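Local structure of PKS (Streptomyces albus, 4OQJ) at residues V81-A85 and I222-G227; R97-E101 and V702-A706; L102-R108 and V138-Y143; Q109-C113 and G259-V263. The protein probably catalyses decarboxylative carbon-carbon bond formation as a ketosynthase domain of an "AT-less" type I polyketide synthase that makes the antibiotic oxazolomycin. The contacts are given in a common frame with arbitrary orientation. Where two conformers were deposited one is given. Numbering follows the deposited sequence.

Contact 1: V81-A85 and I222-G227; sequences VLVDA and IQADQG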
loop_
_atom_site.group_PDB
_atom_site.type_symbol
_atom_site.label_atom_id
_atom_site.label_comp_id
_atom_site.label_asym_id
_atom_site.label_seq_id
_atom_site.Cartn_x
_atom_site.Cartn_y
_atom_site.Cartn_z
ATOM N N VAL A 81 25.005 5.231 -12.329
ATOM C CA VAL A 81 24.792 6.353 -11.417
ATOM C C VAL A 81 23.744 7.344 -11.903
ATOM O O VAL A 81 23.563 7.567 -13.106
ATOM C CB VAL A 81 26.109 7.124 -11.152
ATOM C CG1 VAL A 81 27.234 6.153 -10.814
ATOM C CG2 VAL A 81 26.494 7.984 -12.331
ATOM N N LEU A 82 23.050 7.935 -10.940
ATOM C CA LEU A 82 22.140 9.032 -11.203
ATOM C C LEU A 82 22.860 10.361 -10.955
ATOM O O LEU A 82 23.172 10.699 -9.814
ATOM C CB LEU A 82 20.898 8.927 -10.327
ATOM C CG LEU A 82 19.899 10.073 -10.514
ATOM C CD1 LEU A 82 19.366 10.085 -11.941
ATOM C CD2 LEU A 82 18.766 9.937 -9.498
ATOM N N VAL A 83 23.126 11.105 -12.020
ATOM C CA VAL A 83 23.813 12.391 -11.909
ATOM C C VAL A 83 22.952 13.391 -11.142
ATOM O O VAL A 83 21.730 13.438 -11.318
ATOM C CB VAL A 83 24.161 12.974 -13.299
ATOM C CG1 VAL A 83 24.886 14.324 -13.164
ATOM C CG2 VAL A 83 25.014 12.000 -14.091
ATOM N N ASP A 84 23.601 14.181 -10.289
ATOM C CA ASP A 84 22.950 15.242 -9.521
ATOM C C ASP A 84 21.884 14.733 -8.565
ATOM O O ASP A 84 20.939 15.450 -8.244
ATOM C CB ASP A 84 22.337 16.291 -10.462
ATOM C CG ASP A 84 23.377 17.252 -11.022
ATOM O OD1 ASP A 84 24.451 17.431 -10.406
ATOM O OD2 ASP A 84 23.104 17.844 -12.074
ATOM N N ALA A 85 22.048 13.503 -8.086
ATOM C CA ALA A 85 21.151 12.973 -7.068
ATOM C C ALA A 85 21.190 13.821 -5.784
ATOM O O ALA A 85 20.256 13.806 -4.986
ATOM C CB ALA A 85 21.506 11.538 -6.769
ATOM N N ILE A 222 18.179 5.312 -4.574
ATOM C CA ILE A 222 19.459 6.009 -4.703
ATOM C C ILE A 222 20.364 5.613 -3.569
ATOM O O ILE A 222 20.048 5.858 -2.400
ATOM C CB ILE A 222 19.307 7.534 -4.689
ATOM C CG1 ILE A 222 18.327 7.989 -5.763
ATOM C CG2 ILE A 222 20.668 8.182 -4.925
ATOM C CD1 ILE A 222 17.913 9.422 -5.627
ATOM N N GLN A 223 21.484 4.990 -3.907
ATOM C CA GLN A 223 22.482 4.629 -2.909
ATOM C C GLN A 223 23.264 5.860 -2.500
ATOM O O GLN A 223 23.710 6.631 -3.354
ATOM C CB GLN A 223 23.435 3.582 -3.451
ATOM C CG GLN A 223 22.777 2.333 -3.955
ATOM C CD GLN A 223 23.761 1.469 -4.708
ATOM O OE1 GLN A 223 24.437 1.934 -5.629
ATOM N NE2 GLN A 223 23.875 0.214 -4.297
ATOM N N ALA A 224 23.439 6.056 -1.200
ATOM C CA ALA A 224 24.172 7.224 -0.737
ATOM C C ALA A 224 25.633 7.143 -1.169
ATOM O O ALA A 224 26.307 8.162 -1.223
ATOM C CB ALA A 224 24.070 7.367 0.777
ATOM N N ASP A 225 26.124 5.942 -1.474
ATOM C CA ASP A 225 27.514 5.794 -1.914
ATOM C C ASP A 225 27.630 5.410 -3.396
ATOM O O ASP A 225 28.578 4.723 -3.798
ATOM C CB ASP A 225 28.259 4.769 -1.039
ATOM C CG ASP A 225 27.632 3.383 -1.076
ATOM O OD1 ASP A 225 26.773 3.120 -1.949
ATOM O OD2 ASP A 225 28.002 2.548 -0.221
ATOM N N GLN A 226 26.694 5.866 -4.221
ATOM C CA GLN A 226 26.851 5.655 -5.657
ATOM C C GLN A 226 28.121 6.400 -6.050
ATOM O O GLN A 226 28.527 7.349 -5.370
ATOM C CB GLN A 226 25.627 6.135 -6.465
ATOM C CG GLN A 226 25.307 7.611 -6.345
ATOM C CD GLN A 226 24.312 8.111 -7.401
ATOM O OE1 GLN A 226 23.801 7.348 -8.225
ATOM N NE2 GLN A 226 24.048 9.405 -7.380
ATOM N N GLY A 227 28.762 5.956 -7.122
ATOM C CA GLY A 227 30.014 6.549 -7.556
ATOM C C GLY A 227 31.192 5.675 -7.183
ATOM O O GLY A 227 32.326 5.948 -7.568
#
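When two loops must be joined without a beta ladder between them, one side chain amide can do the work of a strand, and V81-A85 with I222-G227 is a compact example. V81 opens the first segment with its CB directed toward the partner; it lies beside the amide of Q226, with V81 CA 3.5 Å from Q226 OE1, and its CG1 comes within 4.0 Å of G227 N. At L82 the backbone itself is read: L82 N donates to Q226 OE1 at 2.9 Å, and Q226 NE2 donates back to L82 O, also at 2.9 Å. The extended side chain of Q226 thus closes a ring with both polar groups of a single residue. The side chain of L82 meets I222, CD2 to CD1 at 4.0 Å. A type II turn then spans L82 to A85; its corner residues V83 and D84 point away, and D84 forms salt bridges with K87 and R701. A85 points back toward the interface, its CB 3.9 Å from I222 CG2 and 3.4 Å from Q226 NE2. Opposite, a type I turn from Q223 to Q226 reverses the chain and brings I222 and Q226 to the same neighbour. The two turns, joined by the paired hydrogen bonds of one glutamine amide, link the loops after strands 75-79 and 214-221 in the thiolase-type ketosynthase fold.

Contact 2: R97-E101 and V702-A706; sequences RDEAE and VRHWA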
loop_
_atom_site.group_PDB
_atom_site.type_symbol
_atom_site.label_atom_id
_atom_site.label_comp_id
_atom_site.label_asym_id
_atom_site.label_seq_id
_atom_site.Cartn_x
_atom_site.Cartn_y
_atom_site.Cartn_z
ATOM N N ARG A 97 17.539 25.105 4.283
ATOM C CA ARG A 97 18.784 24.403 3.991
ATOM C C ARG A 97 19.026 23.250 4.962
ATOM O O ARG A 97 19.397 22.149 4.549
ATOM C CB ARG A 97 19.982 25.354 4.058
ATOM C CG ARG A 97 19.995 26.463 3.029
ATOM C CD ARG A 97 21.397 27.053 2.866
ATOM N NE ARG A 97 22.014 26.661 1.594
ATOM C CZ ARG A 97 22.749 25.564 1.403
ATOM N NH1 ARG A 97 22.983 24.718 2.400
ATOM N NH2 ARG A 97 23.257 25.312 0.202
ATOM N N ASP A 98 18.852 23.512 6.257
ATOM C CA ASP A 98 19.076 22.481 7.266
ATOM C C ASP A 98 18.137 21.309 7.040
ATOM O O ASP A 98 18.543 20.160 7.166
ATOM C CB ASP A 98 18.885 23.027 8.682
ATOM C CG ASP A 98 20.017 23.946 9.114
ATOM O OD1 ASP A 98 21.057 23.983 8.417
ATOM O OD2 ASP A 98 19.867 24.626 10.157
ATOM N N GLU A 99 16.886 21.582 6.692
ATOM C CA GLU A 99 15.958 20.481 6.484
ATOM C C GLU A 99 16.303 19.740 5.195
ATOM O O GLU A 99 16.251 18.505 5.165
ATOM C CB GLU A 99 14.503 20.950 6.448
ATOM C CG GLU A 99 13.563 19.822 5.994
ATOM C CD GLU A 99 12.126 20.009 6.423
ATOM O OE1 GLU A 99 11.735 19.395 7.437
ATOM O OE2 GLU A 99 11.384 20.748 5.737
ATOM N N ALA A 100 16.666 20.474 4.139
ATOM C CA ALA A 100 16.984 19.839 2.859
ATOM C C ALA A 100 18.131 18.852 3.013
ATOM O O ALA A 100 18.155 17.786 2.390
ATOM C CB ALA A 100 17.342 20.879 1.815
ATOM N N GLU A 101 19.100 19.242 3.822
ATOM C CA GLU A 101 20.257 18.405 4.099
ATOM C C GLU A 101 19.848 17.126 4.820
ATOM O O GLU A 101 20.416 16.064 4.580
ATOM C CB GLU A 101 21.268 19.184 4.938
ATOM C CG GLU A 101 22.444 18.364 5.443
ATOM C CD GLU A 101 23.466 19.215 6.181
ATOM O OE1 GLU A 101 23.704 18.958 7.383
ATOM O OE2 GLU A 101 24.023 20.142 5.554
ATOM N N VAL A 702 21.014 23.137 -6.442
ATOM C CA VAL A 702 21.692 23.401 -5.176
ATOM C C VAL A 702 22.031 22.090 -4.474
ATOM O O VAL A 702 21.167 21.234 -4.263
ATOM C CB VAL A 702 20.815 24.280 -4.246
ATOM C CG1 VAL A 702 21.579 24.681 -2.990
ATOM C CG2 VAL A 702 20.325 25.496 -4.978
ATOM N N ARG A 703 23.295 21.920 -4.110
ATOM C CA ARG A 703 23.716 20.717 -3.403
ATOM C C ARG A 703 23.308 20.737 -1.931
ATOM O O ARG A 703 23.565 21.696 -1.216
ATOM C CB ARG A 703 25.223 20.541 -3.518
ATOM C CG ARG A 703 25.766 19.357 -2.728
ATOM C CD ARG A 703 27.261 19.229 -2.976
ATOM N NE ARG A 703 27.918 18.253 -2.106
ATOM C CZ ARG A 703 28.042 16.958 -2.381
ATOM N NH1 ARG A 703 27.518 16.444 -3.490
ATOM N NH2 ARG A 703 28.682 16.169 -1.534
ATOM N N HIS A 704 22.641 19.674 -1.502
ATOM C CA HIS A 704 22.300 19.467 -0.104
ATOM C C HIS A 704 22.759 18.076 0.249
ATOM O O HIS A 704 22.198 17.090 -0.239
ATOM C CB HIS A 704 20.796 19.626 0.148
ATOM C CG HIS A 704 20.255 20.959 -0.264
ATOM N ND1 HIS A 704 20.302 22.066 0.555
ATOM C CD2 HIS A 704 19.673 21.367 -1.414
ATOM C CE1 HIS A 704 19.769 23.100 -0.072
ATOM N NE2 HIS A 704 19.379 22.703 -1.270
ATOM N N TRP A 705 23.785 17.993 1.088
ATOM C CA TRP A 705 24.424 16.720 1.369
ATOM C C TRP A 705 25.086 16.739 2.741
ATOM O O TRP A 705 25.974 17.538 2.998
ATOM C CB TRP A 705 25.448 16.408 0.286
ATOM C CG TRP A 705 25.834 14.982 0.228
ATOM C CD1 TRP A 705 26.950 14.405 0.768
ATOM C CD2 TRP A 705 25.109 13.933 -0.414
ATOM N NE1 TRP A 705 26.958 13.058 0.502
ATOM C CE2 TRP A 705 25.835 12.743 -0.223
ATOM C CE3 TRP A 705 23.910 13.883 -1.133
ATOM C CZ2 TRP A 705 25.407 11.521 -0.725
ATOM C CZ3 TRP A 705 23.485 12.667 -1.628
ATOM C CH2 TRP A 705 24.232 11.505 -1.424
ATOM N N ALA A 706 24.617 15.872 3.627
ATOM C CA ALA A 706 25.151 15.774 4.973
ATOM C C ALA A 706 26.452 14.994 4.935
ATOM O O ALA A 706 26.510 13.902 4.372
ATOM C CB ALA A 706 24.155 15.097 5.900
HETATM O O HOH W 1 21.908 22.179 2.880
HETATM O O HOH W 2 24.005 20.483 2.715
#
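H704, E101 and R97 show how a segment near the end of the modelled chain can be laid along a helix by side-chain packing and water rather than by direct hydrogen bonds. H704 gives up the most surface, 87 Å². Its ring lies with one face over the methyl of A100, a CH-pi contact in which A100 CB is 3.6 Å from the ring centroid, and its ND1 shares a water with the helix: the water is 2.8 Å from H704 ND1 and donates to R97 O at 3.0 Å. E101, next with 67 Å², runs its aliphatic part along the loop, so that CG sits 3.7 Å from A706 CB. Its carboxylate has two tasks: OE2 accepts from a second water, 2.9 Å away, that in turn accepts from W705 N at 3.0 Å, while OE1 forms a salt bridge with R151. R97 closes the other end, its side chain leaning over so that the guanidinium has H704 CE1 over one face, with CZ 4.1 Å from CE1, and NH2 3.7 Å from V702 CG1. The loop is held on its other flank too. V702 and H704 pair by backbone with F88 and D86, R703 forms a salt bridge with D86, and H704 O accepts from R108. The segment 702-706, well after helix 680-684, therefore runs between helix 97-102, the loop that precedes it and the start of helix 105-121, finally reaching Y143 and N147 of helix 142-147.

Contact 3: L102-R108 and V138-Y143; sequences LIDPQQR and VGLNTY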
loop_
_atom_site.group_PDB
_atom_site.type_symbol
_atom_site.label_atom_id
_atom_site.label_comp_id
_atom_site.label_asym_id
_atom_site.label_seq_id
_atom_site.Cartn_x
_atom_site.Cartn_y
_atom_site.Cartn_z
ATOM N N LEU A 102 18.868 17.229 5.712
ATOM C CA LEU A 102 18.417 16.065 6.463
ATOM C C LEU A 102 17.601 15.072 5.616
ATOM O O LEU A 102 17.659 13.867 5.853
ATOM C CB LEU A 102 17.584 16.504 7.662
ATOM C CG LEU A 102 18.338 17.121 8.845
ATOM C CD1 LEU A 102 17.366 17.408 9.971
ATOM C CD2 LEU A 102 19.456 16.215 9.348
ATOM N N ILE A 103 16.847 15.571 4.640
ATOM C CA ILE A 103 15.950 14.709 3.874
ATOM C C ILE A 103 16.732 13.749 2.980
ATOM O O ILE A 103 17.634 14.151 2.236
ATOM C CB ILE A 103 14.970 15.527 2.999
ATOM C CG1 ILE A 103 14.110 16.435 3.865
ATOM C CG2 ILE A 103 14.041 14.596 2.210
ATOM C CD1 ILE A 103 13.267 17.465 3.078
ATOM N N ASP A 104 16.384 12.473 3.087
ATOM C CA ASP A 104 16.898 11.433 2.213
ATOM C C ASP A 104 16.836 11.911 0.752
ATOM O O ASP A 104 15.787 12.329 0.285
ATOM C CB ASP A 104 16.087 10.146 2.433
ATOM C CG ASP A 104 16.510 8.974 1.526
ATOM O OD1 ASP A 104 17.505 9.073 0.785
ATOM O OD2 ASP A 104 15.823 7.924 1.578
ATOM N N PRO A 105 17.970 11.866 0.036
ATOM C CA PRO A 105 17.941 12.206 -1.392
ATOM C C PRO A 105 16.888 11.431 -2.192
ATOM O O PRO A 105 16.379 11.956 -3.169
ATOM C CB PRO A 105 19.341 11.824 -1.883
ATOM C CG PRO A 105 20.193 11.826 -0.670
ATOM C CD PRO A 105 19.316 11.471 0.487
ATOM N N GLN A 106 16.568 10.209 -1.797
ATOM C CA GLN A 106 15.530 9.470 -2.507
ATOM C C GLN A 106 14.188 10.209 -2.462
ATOM O O GLN A 106 13.448 10.210 -3.448
ATOM C CB GLN A 106 15.379 8.068 -1.920
ATOM C CG GLN A 106 16.645 7.227 -2.027
ATOM C CD GLN A 106 16.452 5.839 -1.469
ATOM O OE1 GLN A 106 16.581 4.846 -2.184
ATOM N NE2 GLN A 106 16.130 5.762 -0.183
ATOM N N GLN A 107 13.882 10.833 -1.323
ATOM C CA GLN A 107 12.610 11.545 -1.141
ATOM C C GLN A 107 12.651 12.890 -1.847
ATOM O O GLN A 107 11.650 13.324 -2.405
ATOM C CB GLN A 107 12.292 11.734 0.353
ATOM C CG GLN A 107 12.088 10.404 1.064
ATOM C CD GLN A 107 11.356 10.491 2.386
ATOM O OE1 GLN A 107 10.557 11.403 2.628
ATOM N NE2 GLN A 107 11.601 9.508 3.246
ATOM N N ARG A 108 13.813 13.543 -1.839
ATOM C CA ARG A 108 13.978 14.786 -2.588
ATOM C C ARG A 108 13.818 14.559 -4.076
ATOM O O ARG A 108 13.114 15.304 -4.760
ATOM C CB ARG A 108 15.347 15.408 -2.325
ATOM C CG ARG A 108 15.474 16.066 -0.951
ATOM C CD ARG A 108 16.832 16.665 -0.808
ATOM N NE ARG A 108 17.764 15.919 0.034
ATOM C CZ ARG A 108 19.081 15.878 -0.161
ATOM N NH1 ARG A 108 19.633 16.440 -1.235
ATOM N NH2 ARG A 108 19.860 15.265 0.715
ATOM N N VAL A 138 10.484 4.096 -1.557
ATOM C CA VAL A 138 11.901 4.337 -1.742
ATOM C C VAL A 138 12.684 3.155 -1.218
ATOM O O VAL A 138 12.190 2.336 -0.439
ATOM C CB VAL A 138 12.372 5.635 -1.044
ATOM C CG1 VAL A 138 11.664 6.858 -1.659
ATOM C CG2 VAL A 138 12.118 5.570 0.446
ATOM N N GLY A 139 13.926 3.072 -1.654
ATOM C CA GLY A 139 14.793 1.974 -1.282
ATOM C C GLY A 139 15.373 2.158 0.094
ATOM O O GLY A 139 15.057 3.112 0.786
ATOM N N LEU A 140 16.197 1.198 0.490
ATOM C CA LEU A 140 16.915 1.243 1.746
ATOM C C LEU A 140 17.534 2.620 1.938
ATOM O O LEU A 140 18.207 3.115 1.040
ATOM C CB LEU A 140 18.008 0.175 1.763
ATOM C CG LEU A 140 18.943 0.185 2.969
ATOM C CD1 LEU A 140 18.194 -0.201 4.259
ATOM C CD2 LEU A 140 20.112 -0.767 2.720
ATOM N N ASN A 141 17.312 3.239 3.092
ATOM C CA ASN A 141 17.835 4.588 3.303
ATOM C C ASN A 141 19.274 4.515 3.799
ATOM O O ASN A 141 19.534 4.518 4.997
ATOM C CB ASN A 141 16.965 5.378 4.283
ATOM C CG ASN A 141 17.321 6.847 4.306
ATOM O OD1 ASN A 141 18.323 7.257 3.718
ATOM N ND2 ASN A 141 16.511 7.647 4.977
ATOM N N THR A 142 20.218 4.432 2.867
ATOM C CA THR A 142 21.623 4.373 3.240
ATOM C C THR A 142 22.139 5.771 3.608
ATOM O O THR A 142 23.200 5.897 4.205
ATOM C CB THR A 142 22.486 3.765 2.107
ATOM O OG1 THR A 142 22.150 4.370 0.849
ATOM C CG2 THR A 142 22.245 2.235 2.011
ATOM N N TYR A 143 21.391 6.815 3.251
ATOM C CA TYR A 143 21.737 8.191 3.660
ATOM C C TYR A 143 21.651 8.335 5.175
ATOM O O TYR A 143 22.518 8.921 5.806
ATOM C CB TYR A 143 20.801 9.189 2.987
ATOM C CG TYR A 143 21.193 10.648 3.071
ATOM C CD1 TYR A 143 22.212 11.164 2.280
ATOM C CD2 TYR A 143 20.502 11.524 3.893
ATOM C CE1 TYR A 143 22.541 12.504 2.329
ATOM C CE2 TYR A 143 20.823 12.862 3.943
ATOM C CZ TYR A 143 21.842 13.349 3.158
ATOM O OH TYR A 143 22.153 14.697 3.205
HETATM O O HOH W 3 19.496 6.916 0.749
#
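Buried polar groups are tolerable when each has a partner, and Q106 illustrates the rule. Its NE2 donates to G139 O at 3.0 Å and to D104 OD2 at 2.8 Å; its OE1 takes a weak bond from G139 N at 3.2 Å and also a hydrogen bond from I222 N. D104 is equally occupied: as N-cap of helix 105-121 it accepts Q106 N on OD1 at 3.0 Å, and a water lies 2.9 Å from the same D104 OD1. That water accepts from Y143 N at 3.1 Å, so it sits between the beginnings of two helices. N141, N-cap of the second helix, caps L144 N through OD1 and gives ND2 to N167; although D104 OD2 lies 3.4 Å from N141 OD1, these two acceptors are not bonded. R108 turns back on its own segment, NE and NH2 donating to I103 O at 2.8 and 2.9 Å, while NH1 reaches H704 O. The Y143 hydroxyl bonds E101 O and A706 N. Apolar contact is made by P105, whose CD stands 3.5 Å from the Y143 ring centroid, a CH-pi contact over the face. L140 and T142 border the second subunit. The chemistry implies a buried joint whose polar groups are paired: the hydrogen-bond chain D104-Q106-G139 joins a helix start to the loop after strand 132-138, and a water links D104 to Y143 N.

Contact 4: Q109-C113 and G259-V263; sequences QFLEC and GVGAV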
loop_
_atom_site.group_PDB
_atom_site.type_symbol
_atom_site.label_atom_id
_atom_site.label_comp_id
_atom_site.label_asym_id
_atom_site.label_seq_id
_atom_site.Cartn_x
_atom_site.Cartn_y
_atom_site.Cartn_z
ATOM N N GLN A 109 14.480 13.530 -4.584
ATOM C CA GLN A 109 14.390 13.222 -6.004
ATOM C C GLN A 109 12.969 12.784 -6.370
ATOM O O GLN A 109 12.479 13.113 -7.455
ATOM C CB GLN A 109 15.409 12.147 -6.373
ATOM C CG GLN A 109 16.838 12.655 -6.327
ATOM C CD GLN A 109 17.155 13.607 -7.456
ATOM O OE1 GLN A 109 16.833 13.341 -8.605
ATOM N NE2 GLN A 109 17.786 14.726 -7.130
ATOM N N PHE A 110 12.290 12.061 -5.481
ATOM C CA PHE A 110 10.924 11.637 -5.798
ATOM C C PHE A 110 10.010 12.857 -5.867
ATOM O O PHE A 110 9.128 12.929 -6.709
ATOM C CB PHE A 110 10.332 10.647 -4.799
ATOM C CG PHE A 110 8.961 10.202 -5.205
ATOM C CD1 PHE A 110 8.803 9.303 -6.259
ATOM C CD2 PHE A 110 7.841 10.768 -4.646
ATOM C CE1 PHE A 110 7.540 8.946 -6.693
ATOM C CE2 PHE A 110 6.569 10.415 -5.070
ATOM C CZ PHE A 110 6.417 9.501 -6.083
ATOM N N LEU A 111 10.225 13.807 -4.962
ATOM C CA LEU A 111 9.427 15.024 -4.923
ATOM C C LEU A 111 9.592 15.828 -6.211
ATOM O O LEU A 111 8.611 16.265 -6.811
ATOM C CB LEU A 111 9.808 15.881 -3.703
ATOM C CG LEU A 111 9.127 17.252 -3.570
ATOM C CD1 LEU A 111 7.580 17.167 -3.721
ATOM C CD2 LEU A 111 9.476 17.886 -2.238
ATOM N N GLU A 112 10.824 16.014 -6.667
ATOM C CA GLU A 112 11.013 16.766 -7.912
ATOM C C GLU A 112 10.445 15.972 -9.085
ATOM O O GLU A 112 9.840 16.546 -9.990
ATOM C CB GLU A 112 12.484 17.091 -8.148
ATOM C CG GLU A 112 12.998 18.227 -7.296
ATOM C CD GLU A 112 14.401 18.667 -7.682
ATOM O OE1 GLU A 112 14.998 18.058 -8.599
ATOM O OE2 GLU A 112 14.913 19.629 -7.079
ATOM N N CYS A 113 10.632 14.656 -9.075
ATOM C CA CYS A 113 10.130 13.819 -10.180
ATOM C C CYS A 113 8.582 13.839 -10.277
ATOM O O CYS A 113 8.011 13.890 -11.370
ATOM C CB CYS A 113 10.619 12.381 -10.019
ATOM S SG CYS A 113 10.290 11.340 -11.473
ATOM N N GLY A 259 17.952 5.572 -9.557
ATOM C CA GLY A 259 17.012 6.337 -10.343
ATOM C C GLY A 259 15.655 6.498 -9.716
ATOM O O GLY A 259 15.390 5.991 -8.621
ATOM N N VAL A 260 14.787 7.215 -10.421
ATOM C CA VAL A 260 13.485 7.592 -9.887
ATOM C C VAL A 260 12.551 7.770 -11.052
ATOM O O VAL A 260 12.963 8.249 -12.111
ATOM C CB VAL A 260 13.554 8.893 -9.044
ATOM C CG1 VAL A 260 14.142 10.047 -9.860
ATOM C CG2 VAL A 260 12.188 9.295 -8.535
ATOM N N GLY A 261 11.291 7.386 -10.861
ATOM C CA GLY A 261 10.300 7.520 -11.909
ATOM C C GLY A 261 8.912 7.637 -11.321
ATOM O O GLY A 261 8.661 7.206 -10.195
ATOM N N ALA A 262 8.015 8.231 -12.091
ATOM C CA ALA A 262 6.618 8.371 -11.699
ATOM C C ALA A 262 5.704 8.438 -12.921
ATOM O O ALA A 262 6.085 8.941 -13.990
ATOM C CB ALA A 262 6.434 9.612 -10.828
ATOM N N VAL A 263 4.497 7.908 -12.757
ATOM C CA VAL A 263 3.449 8.066 -13.739
ATOM C C VAL A 263 2.229 8.689 -13.084
ATOM O O VAL A 263 2.013 8.538 -11.879
ATOM C CB VAL A 263 3.068 6.717 -14.393
ATOM C CG1 VAL A 263 4.262 6.140 -15.132
ATOM C CG2 VAL A 263 2.540 5.719 -13.337
#
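Two packed surfaces fit when the bumps of one enter the dips of the other, and between this helix and strand the exchange is easily followed. The main bump on strand 259-263 is V260, which buries 78 Å². It fits into the hollow between Q109, F110 and C113 on the helix: its CG2 lies 3.8 Å from F110 CA, 3.8 Å from C113 CB and 4.0 Å from Q109 O, so the methyl rests on the helix backbone itself. The reciprocal bump is C113, whose sulfur rests on the G261 backbone where it passes between V260 and A262, with SG 3.8 Å from G261 CA and 3.9 Å from A262 N. F110 fills the space further along. Its ring swings in from a sideways CB so that CE1 comes 4.3 Å from A262 CB and 4.1 Å from G261 O, which sits at the ring edge, while the far side of the helix carries L111 against helix 171-180. V260 and A262, two residues apart, thus present their side chains to the same helix face. The axes of the two short segments approach to 8.0 Å and their N-to-C directions differ by 36° (signed crossing angle -36°), so the helix crosses the strand obliquely in the same general direction. Flanked by strands 214-221 and 23-31 in the large mixed sheet, strand 259-267 is covered here by helix 105-121, the layered alpha/beta packing of the thiolase fold.

In the fold
The four contacts form a series from interior to margin. Contact 4, about 9 Å between its centre and that of the chain, is wholly buried and made by van der Waals fit of side chains against each other and against backbone. Contact 3, on the same helix 105-121 but at its N-terminal end, is also buried, yet dense with polar bonds. Contact 1 joins two loops, contact 2 a loop and helix 97-102; both are partly buried, one using direct amide hydrogen bonds and the other water bridges. Contact 3 touches both: Q106 and T142 reach 222-227, and Y143 bonds both E101 and A706. Q109 of contact 4 packs against I222 of contact 1, whereas contacts 2 and 4 do not touch.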